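Local coordinates for nucleoporin NUP82 (Chaetomium thermophilum, PDB 5CWW), which serves as a structural constituent of the nuclear pore complex and probably helps dock transport factors, represented here by its N-terminal beta-propeller domain, at residues R52-F57 and L142-L148; S123-F128 and V185-A189. All coordinates share one frame; numbering follows the deposited sequence. Where two conformers were deposited one is given.

How the contacts relate
Following the chain from the N terminus, the hairpin turn at 52-57 opens contact 1 on the antiparallel sheet 49-110. Next comes 123-128, the first half of contact 2, at the start of the sheet 119-162. Residues 142-148, leaving strand 137-141 of that same sheet, then close contact 1, and 185-189, in the sheet 175-220, closes contact 2. The two loops therefore cross, and together they tie three successive propeller blades side by side, the middle blade contributing to both. Their centres lie about 15 Å apart, yet they touch: R52 NH1 probably donates to Q126 O (3.0 Å), and L142 N probably donates to D127 O (3.0 Å).

Contact 1 (R52-F57 and L142-L148); sequences RGTEIF and LPDSSHL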
loop_
_atom_site.group_PDB
_atom_site.type_symbol
_atom_site.label_atom_id
_atom_site.label_comp_id
_atom_site.label_asym_id
_atom_site.label_seq_id
_atom_site.Cartn_x
_atom_site.Cartn_y
_atom_site.Cartn_z
ATOM N N ARG B 52 12.615 -18.911 1.893
ATOM C CA ARG B 52 13.994 -18.454 1.930
ATOM C C ARG B 52 14.846 -19.595 1.389
ATOM O O ARG B 52 14.815 -20.706 1.921
ATOM C CB ARG B 52 14.418 -18.047 3.345
ATOM C CG ARG B 52 14.278 -19.132 4.401
ATOM C CD ARG B 52 14.706 -18.624 5.770
ATOM N NE ARG B 52 14.838 -19.708 6.739
ATOM C CZ ARG B 52 15.285 -19.553 7.981
ATOM N NH1 ARG B 52 15.648 -18.354 8.420
ATOM N NH2 ARG B 52 15.373 -20.600 8.790
ATOM N N GLY B 53 15.593 -19.327 0.324
ATOM C CA GLY B 53 16.305 -20.380 -0.375
ATOM C C GLY B 53 15.335 -21.472 -0.792
ATOM O O GLY B 53 14.339 -21.200 -1.462
ATOM N N THR B 54 15.614 -22.703 -0.374
ATOM C CA THR B 54 14.754 -23.840 -0.690
ATOM C C THR B 54 13.759 -24.146 0.433
ATOM O O THR B 54 12.952 -25.070 0.317
ATOM C CB THR B 54 15.583 -25.104 -0.975
ATOM O OG1 THR B 54 16.427 -25.396 0.146
ATOM C CG2 THR B 54 16.439 -24.905 -2.214
ATOM N N GLU B 55 13.818 -23.373 1.514
ATOM C CA GLU B 55 12.863 -23.520 2.609
ATOM C C GLU B 55 11.582 -22.755 2.304
ATOM O O GLU B 55 11.622 -21.689 1.687
ATOM C CB GLU B 55 13.455 -23.015 3.927
ATOM C CG GLU B 55 14.676 -23.779 4.417
ATOM C CD GLU B 55 15.167 -23.281 5.766
ATOM O OE1 GLU B 55 14.513 -22.391 6.350
ATOM O OE2 GLU B 55 16.208 -23.780 6.244
ATOM N N ILE B 56 10.449 -23.298 2.743
ATOM C CA ILE B 56 9.173 -22.608 2.603
ATOM C C ILE B 56 8.373 -22.674 3.902
ATOM O O ILE B 56 8.540 -23.592 4.706
ATOM C CB ILE B 56 8.320 -23.196 1.451
ATOM C CG1 ILE B 56 7.968 -24.664 1.715
ATOM C CG2 ILE B 56 9.056 -23.051 0.129
ATOM C CD1 ILE B 56 6.932 -25.222 0.758
ATOM N N PHE B 57 7.507 -21.685 4.087
ATOM C CA PHE B 57 6.641 -21.600 5.256
ATOM C C PHE B 57 5.200 -21.519 4.777
ATOM O O PHE B 57 4.833 -20.595 4.054
ATOM C CB PHE B 57 7.002 -20.385 6.112
ATOM C CG PHE B 57 8.419 -20.394 6.608
ATOM C CD1 PHE B 57 9.459 -19.995 5.783
ATOM C CD2 PHE B 57 8.712 -20.803 7.897
ATOM C CE1 PHE B 57 10.765 -20.006 6.236
ATOM C CE2 PHE B 57 10.016 -20.815 8.357
ATOM C CZ PHE B 57 11.043 -20.414 7.525
ATOM N N LEU B 142 12.678 -16.425 13.047
ATOM C CA LEU B 142 12.841 -17.706 12.372
ATOM C C LEU B 142 13.963 -18.522 13.009
ATOM O O LEU B 142 15.028 -17.989 13.312
ATOM C CB LEU B 142 13.109 -17.488 10.882
ATOM C CG LEU B 142 11.958 -16.821 10.123
ATOM C CD1 LEU B 142 12.339 -16.564 8.672
ATOM C CD2 LEU B 142 10.691 -17.672 10.193
ATOM N N PRO B 143 13.723 -19.828 13.215
ATOM C CA PRO B 143 14.704 -20.651 13.926
ATOM C C PRO B 143 15.847 -21.126 13.040
ATOM O O PRO B 143 15.788 -20.984 11.819
ATOM C CB PRO B 143 13.868 -21.839 14.397
ATOM C CG PRO B 143 12.860 -22.007 13.312
ATOM C CD PRO B 143 12.544 -20.617 12.813
ATOM N N ASP B 144 16.877 -21.685 13.666
ATOM C CA ASP B 144 17.997 -22.260 12.940
ATOM C C ASP B 144 17.493 -23.405 12.067
ATOM O O ASP B 144 16.600 -24.151 12.467
ATOM C CB ASP B 144 19.073 -22.746 13.915
ATOM C CG ASP B 144 20.434 -22.892 13.261
ATOM O OD1 ASP B 144 20.493 -23.261 12.070
ATOM O OD2 ASP B 144 21.450 -22.631 13.941
ATOM N N SER B 145 18.065 -23.539 10.876
ATOM C CA SER B 145 17.647 -24.577 9.941
ATOM C C SER B 145 17.997 -25.982 10.440
ATOM O O SER B 145 17.471 -26.973 9.933
ATOM C CB SER B 145 18.282 -24.337 8.571
ATOM O OG SER B 145 17.895 -23.074 8.053
ATOM N N SER B 146 18.878 -26.063 11.433
ATOM C CA SER B 146 19.291 -27.351 11.986
ATOM C C SER B 146 18.116 -28.105 12.609
ATOM O O SER B 146 18.167 -29.325 12.765
ATOM C CB SER B 146 20.391 -27.153 13.033
ATOM O OG SER B 146 19.940 -26.338 14.102
ATOM N N HIS B 147 17.058 -27.377 12.957
ATOM C CA HIS B 147 15.878 -27.975 13.578
ATOM C C HIS B 147 15.071 -28.834 12.603
ATOM O O HIS B 147 14.130 -29.518 13.008
ATOM C CB HIS B 147 14.978 -26.887 14.169
ATOM C CG HIS B 147 15.545 -26.225 15.385
ATOM N ND1 HIS B 147 15.399 -26.748 16.652
ATOM C CD2 HIS B 147 16.248 -25.077 15.533
ATOM C CE1 HIS B 147 15.993 -25.955 17.526
ATOM N NE2 HIS B 147 16.515 -24.933 16.873
ATOM N N LEU B 148 15.434 -28.797 11.324
ATOM C CA LEU B 148 14.757 -29.606 10.314
ATOM C C LEU B 148 15.299 -31.036 10.265
ATOM O O LEU B 148 14.668 -31.923 9.690
ATOM C CB LEU B 148 14.881 -28.952 8.937
ATOM C CG LEU B 148 14.004 -27.718 8.702
ATOM C CD1 LEU B 148 14.393 -27.019 7.408
ATOM C CD2 LEU B 148 12.529 -28.096 8.676
#
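R52 and E55 reach as a pair from the turn of a hairpin to the 142-148 loop, and the bridge is built of side chains: the backbones stay well apart, E55 CA and S145 CA being 8.8 Å from each other. The close-knit part is polar. S145 OG donates to the syn lone pair of E55 OE2 (2.6 Å). The other oxygen, OE1, takes the salt bridge from R52 NE at 2.7 Å, met from above the carboxylate plane, and a weak second bond from R52 NH2; W66 NE1 also donates to it. Gripped at both oxygens, this buried carboxylate is probably stabilised in its charged form. R52 NH2 also donates to P143 O (3.1 Å, 153° at the hydrogen), which it meets almost straight in line with the carbonyl bond. Both P143 O and E55 OE1 lie in the guanidinium plane, which fixes the rotation of the group.

The arginine and the glutamate flank a two-residue type II' turn, R52 to E55, with G53 at positive phi; it joins strands 49-52 and 55-60 of one propeller blade, while 142-148 follows strand 137-141 of the next. CG of R52 sits between its backbone N and carbonyl carbon (chi1 58°), and the chain then runs extended to NE, carrying the guanidinium toward the neighbouring blade.

Apolar packing is sparser: L142 CD2 comes to 3.7 Å from F57 CE2, whose ring is stacked on W66. Other leucine carbons lie against the charged groups, L142 CB 3.6 Å from R52 NH1 and L148 CD1 3.9 Å from E55 OE2. Toward solvent, R52, P143 and S145 all stay partly exposed. Beyond them the CB of exposed D144 points away from 52-57, and its OD1 closes an Asx turn with S146 N.

Contact 2 (S123-F128 and V185-A189); sequences SPNQDF and VNGHA
An aromatic stack and a histidine-carboxylate hydrogen bond join two loops of neighbouring sheets, 123-128 and 185-189, which run into strands 128-132 and 189-194 respectively. The rings of F128 and H188 form an offset stack, with centroids 3.9 Å apart and planes only 7° from parallel. On the opposite face of the imidazole, N186 O lies 3.1 Å above the plane of the H188 ring.

Each loop links the first and second strands of its own beta-propeller blade, and the two blades are neighbours, with W180 packed against F128. At the imidazole edge, H188 NE2 donates to D127 OD2 (2.7 Å, 165° at the hydrogen), in the ring plane but tilted out of the carboxylate plane on its syn side. A chi1 of 48° swings the D127 carboxylate to that edge. P124 and G187 bring the backbones closest (CA atoms 5.3 Å apart), P124 CD lying 3.4 Å from G187 O in one of two deposited G187 conformers. A water accepts from N125 N and bridges the loops, within hydrogen-bonding distance of D127 OD1 and of G187 O (2.9 Å), its proton sharing unsettled. N125 ND2 adds a weak, bent bond to N186 O (3.0 Å).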
loop_
_atom_site.group_PDB
_atom_site.type_symbol
_atom_site.label_atom_id
_atom_site.label_comp_id
_atom_site.label_asym_id
_atom_site.label_seq_id
_atom_site.Cartn_x
_atom_site.Cartn_y
_atom_site.Cartn_z
ATOM N N SER B 123 11.298 -11.256 5.648
ATOM C CA SER B 123 12.109 -10.046 5.735
ATOM C C SER B 123 13.268 -10.145 4.746
ATOM O O SER B 123 13.559 -11.230 4.248
ATOM C CB SER B 123 12.620 -9.843 7.163
ATOM O OG SER B 123 13.585 -10.818 7.507
ATOM N N PRO B 124 13.933 -9.014 4.453
ATOM C CA PRO B 124 15.008 -8.986 3.450
ATOM C C PRO B 124 16.135 -9.984 3.715
ATOM O O PRO B 124 16.537 -10.699 2.799
ATOM C CB PRO B 124 15.530 -7.548 3.540
ATOM C CG PRO B 124 14.371 -6.762 4.033
ATOM C CD PRO B 124 13.648 -7.669 4.983
ATOM N N ASN B 125 16.632 -10.029 4.946
ATOM C CA ASN B 125 17.711 -10.944 5.301
ATOM C C ASN B 125 17.185 -12.302 5.762
ATOM O O ASN B 125 17.955 -13.165 6.184
ATOM C CB ASN B 125 18.590 -10.319 6.382
ATOM C CG ASN B 125 19.280 -9.056 5.906
ATOM O OD1 ASN B 125 19.646 -8.940 4.735
ATOM N ND2 ASN B 125 19.453 -8.097 6.808
ATOM N N GLN B 126 15.868 -12.474 5.683
ATOM C CA GLN B 126 15.230 -13.775 5.872
ATOM C C GLN B 126 15.444 -14.345 7.273
ATOM O O GLN B 126 15.546 -15.560 7.445
ATOM C CB GLN B 126 15.750 -14.765 4.821
ATOM C CG GLN B 126 15.570 -14.282 3.389
ATOM C CD GLN B 126 16.115 -15.255 2.363
ATOM O OE1 GLN B 126 17.113 -15.937 2.600
ATOM N NE2 GLN B 126 15.460 -15.324 1.209
ATOM N N ASP B 127 15.500 -13.463 8.268
ATOM C CA ASP B 127 15.612 -13.879 9.663
ATOM C C ASP B 127 14.312 -13.615 10.426
ATOM O O ASP B 127 14.022 -14.292 11.412
ATOM C CB ASP B 127 16.783 -13.163 10.344
ATOM C CG ASP B 127 16.786 -11.667 10.088
ATOM O OD1 ASP B 127 16.021 -11.203 9.214
ATOM O OD2 ASP B 127 17.563 -10.955 10.756
ATOM N N PHE B 128 13.534 -12.636 9.963
ATOM C CA PHE B 128 12.224 -12.335 10.544
ATOM C C PHE B 128 11.099 -12.676 9.570
ATOM O O PHE B 128 11.248 -12.524 8.356
ATOM C CB PHE B 128 12.112 -10.854 10.932
ATOM C CG PHE B 128 13.002 -10.434 12.075
ATOM C CD1 PHE B 128 13.841 -11.335 12.709
ATOM C CD2 PHE B 128 12.982 -9.121 12.521
ATOM C CE1 PHE B 128 14.650 -10.933 13.755
ATOM C CE2 PHE B 128 13.784 -8.715 13.567
ATOM C CZ PHE B 128 14.619 -9.622 14.186
ATOM N N VAL B 185 17.650 -0.749 8.482
ATOM C CA VAL B 185 18.853 -1.321 9.085
ATOM C C VAL B 185 18.618 -2.794 9.416
ATOM O O VAL B 185 17.616 -3.143 10.040
ATOM C CB VAL B 185 19.261 -0.560 10.364
ATOM C CG1 VAL B 185 20.539 -1.142 10.957
ATOM C CG2 VAL B 185 19.444 0.923 10.064
ATOM N N ASN B 186 19.536 -3.649 8.974
ATOM C CA ASN B 186 19.441 -5.095 9.191
ATOM C C ASN B 186 18.165 -5.718 8.621
ATOM O O ASN B 186 17.828 -6.856 8.947
ATOM C CB ASN B 186 19.530 -5.419 10.690
ATOM C CG ASN B 186 20.841 -4.977 11.309
ATOM O OD1 ASN B 186 21.893 -5.032 10.671
ATOM N ND2 ASN B 186 20.784 -4.533 12.561
ATOM N N GLY B 187 17.467 -4.973 7.767
ATOM C CA GLY B 187 16.205 -5.431 7.217
ATOM C C GLY B 187 15.182 -5.691 8.308
ATOM O O GLY B 187 14.344 -6.585 8.183
ATOM N N HIS B 188 15.251 -4.904 9.378
ATOM C CA HIS B 188 14.358 -5.071 10.525
ATOM C C HIS B 188 13.360 -3.924 10.674
ATOM O O HIS B 188 12.664 -3.829 11.686
ATOM C CB HIS B 188 15.183 -5.212 11.808
ATOM C CG HIS B 188 15.933 -6.505 11.903
ATOM N ND1 HIS B 188 16.951 -6.711 12.808
ATOM C CD2 HIS B 188 15.807 -7.662 11.211
ATOM C CE1 HIS B 188 17.422 -7.936 12.668
ATOM N NE2 HIS B 188 16.745 -8.536 11.705
ATOM N N ALA B 189 13.284 -3.061 9.664
ATOM C CA ALA B 189 12.286 -1.999 9.637
ATOM C C ALA B 189 11.075 -2.446 8.826
ATOM O O ALA B 189 11.198 -2.790 7.647
ATOM C CB ALA B 189 12.873 -0.729 9.063
HETATM O O HOH W 1 15.627 -9.087 7.477
#